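Local coordinates for protein citrate lyase (Yersinia pestis, PDB 3QLL) that probably acts as a magnesium-dependent lyase, resembling the beta subunit of citrate lyase and built as a closed barrel of parallel strands ringed by helices, at residues Ala227-Val232 with Gln239-Arg244. Numbering follows the deposited sequence.
Sequences APFFDV and QSETLR
Glu241 and Phe229 both place CG trans to the main-chain nitrogen, with chi1 of -175° and -174°, and these torsions send carboxylate and ring towards each other. The setting is a beta/alpha (TIM-type) barrel: residues 227-232 lie in the loop that leaves strand 224-226, and Glu241 reaches back to it from the helix that follows, 235-248. The loop starts near the predicted active site, the side chain of Pro228 being about 7 Å (nearest atoms) from that of Arg107, a predicted substrate-binding residue. Beyond CG the glutamate chain is extended, and together with the phenylalanine side chain it bridges the 7.6 Å between CA of Phe229 and CA of Glu241. Its carboxylate arrives at the rim of the phenyl ring in van der Waals contact, the two planes 83° apart, with Glu241 OE1 3.7 Å from Phe229 CD1. Aromatic edges carry slightly positive hydrogens, so an acidic group is probably welcome here, while the flat, apolar ring suits a buried loop site.

The charge of the carboxylate is met by Lys253, whose NZ forms a salt bridge with Glu241 OE1 and also donates a hydrogen bond to Ala227 O. From the last strand of the barrel, one lysine thus ties loop and helix together. Sharing it brings Ala227 O to 3.9 Å from Glu241 OE1, while Glu241 OE2 lies 3.5 Å from Phe229 CD1.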
# COMPACT_ATOMS: atom_id res chain seq x y z
N ALA A 227 9.42 15.00 -2.29
CA ALA A 227 9.06 15.94 -3.33
C ALA A 227 9.13 17.37 -2.84
O ALA A 227 8.99 17.63 -1.64
CB ALA A 227 7.66 15.62 -3.86
N PRO A 228 9.36 18.31 -3.77
CA PRO A 228 9.26 19.73 -3.44
C PRO A 228 7.81 20.13 -3.16
O PRO A 228 6.90 19.60 -3.81
CB PRO A 228 9.77 20.44 -4.70
CG PRO A 228 9.63 19.44 -5.81
CD PRO A 228 9.75 18.07 -5.18
N PHE A 229 7.61 21.09 -2.27
CA PHE A 229 6.28 21.62 -2.03
C PHE A 229 6.12 22.78 -2.97
O PHE A 229 6.97 23.66 -3.02
CB PHE A 229 6.14 22.07 -0.57
CG PHE A 229 4.75 22.50 -0.18
CD1 PHE A 229 3.73 21.58 0.01
CD2 PHE A 229 4.48 23.85 0.07
CE1 PHE A 229 2.44 22.00 0.37
CE2 PHE A 229 3.20 24.28 0.44
CZ PHE A 229 2.18 23.35 0.59
N PHE A 230 5.01 22.78 -3.69
CA PHE A 230 4.75 23.74 -4.78
C PHE A 230 4.56 25.20 -4.30
O PHE A 230 5.18 26.11 -4.86
CB PHE A 230 3.54 23.29 -5.62
CG PHE A 230 2.20 23.40 -4.91
CD1 PHE A 230 1.97 22.70 -3.73
CD2 PHE A 230 1.18 24.22 -5.40
CE1 PHE A 230 0.75 22.81 -3.06
CE2 PHE A 230 -0.04 24.32 -4.74
CZ PHE A 230 -0.26 23.61 -3.56
N ASP A 231 3.64 25.44 -3.36
CA ASP A 231 3.31 26.80 -2.95
C ASP A 231 4.43 27.44 -2.10
O ASP A 231 4.58 27.16 -0.90
CB ASP A 231 1.98 26.79 -2.19
CG ASP A 231 1.24 28.10 -2.29
OD1 ASP A 231 1.88 29.15 -2.51
OD2 ASP A 231 -0.01 28.07 -2.20
N VAL A 232 5.13 28.39 -2.70
CA VAL A 232 6.18 29.14 -2.01
C VAL A 232 5.62 30.06 -0.93
O VAL A 232 6.30 30.35 0.06
CB VAL A 232 6.98 30.00 -3.00
CG1 VAL A 232 8.37 30.28 -2.45
CG2 VAL A 232 7.05 29.31 -4.37
N GLN A 239 5.79 23.40 6.06
CA GLN A 239 6.14 22.87 7.39
C GLN A 239 5.44 21.55 7.71
O GLN A 239 6.05 20.61 8.21
CB GLN A 239 5.82 23.91 8.48
CG GLN A 239 6.76 25.11 8.51
CD GLN A 239 6.35 26.22 9.48
OE1 GLN A 239 5.21 26.24 9.99
NE2 GLN A 239 7.23 27.20 9.65
N SER A 240 4.14 21.54 7.47
CA SER A 240 3.30 20.39 7.68
C SER A 240 3.76 19.19 6.83
O SER A 240 3.89 18.07 7.36
CB SER A 240 1.85 20.74 7.39
OG SER A 240 1.02 19.61 7.56
N GLU A 241 3.97 19.41 5.52
CA GLU A 241 4.39 18.35 4.59
C GLU A 241 5.76 17.80 4.99
O GLU A 241 5.99 16.54 4.98
CB GLU A 241 4.39 18.83 3.12
CG GLU A 241 4.71 17.71 2.13
CD GLU A 241 4.47 18.09 0.65
OE1 GLU A 241 5.45 18.33 -0.09
OE2 GLU A 241 3.28 18.12 0.23
N THR A 242 6.66 18.71 5.37
CA THR A 242 8.01 18.32 5.77
C THR A 242 8.02 17.41 7.01
O THR A 242 8.66 16.36 7.03
CB THR A 242 8.89 19.59 6.03
OG1 THR A 242 8.81 20.45 4.89
CG2 THR A 242 10.34 19.23 6.25
N LEU A 243 7.23 17.77 8.02
CA LEU A 243 7.06 16.97 9.22
C LEU A 243 6.45 15.59 8.95
O LEU A 243 6.90 14.58 9.49
CB LEU A 243 6.21 17.74 10.23
CG LEU A 243 6.96 18.82 11.01
CD1 LEU A 243 5.99 19.66 11.86
CD2 LEU A 243 8.10 18.23 11.84
N ARG A 244 5.38 15.57 8.15
CA ARG A 244 4.75 14.31 7.72
C ARG A 244 5.76 13.41 7.03
O ARG A 244 5.79 12.20 7.28
CB ARG A 244 3.56 14.58 6.79
CG ARG A 244 2.29 14.93 7.51
CD ARG A 244 1.09 15.09 6.55
NE ARG A 244 0.01 14.17 6.87
CZ ARG A 244 -1.26 14.33 6.51
NH1 ARG A 244 -1.61 15.38 5.78
NH2 ARG A 244 -2.18 13.43 6.86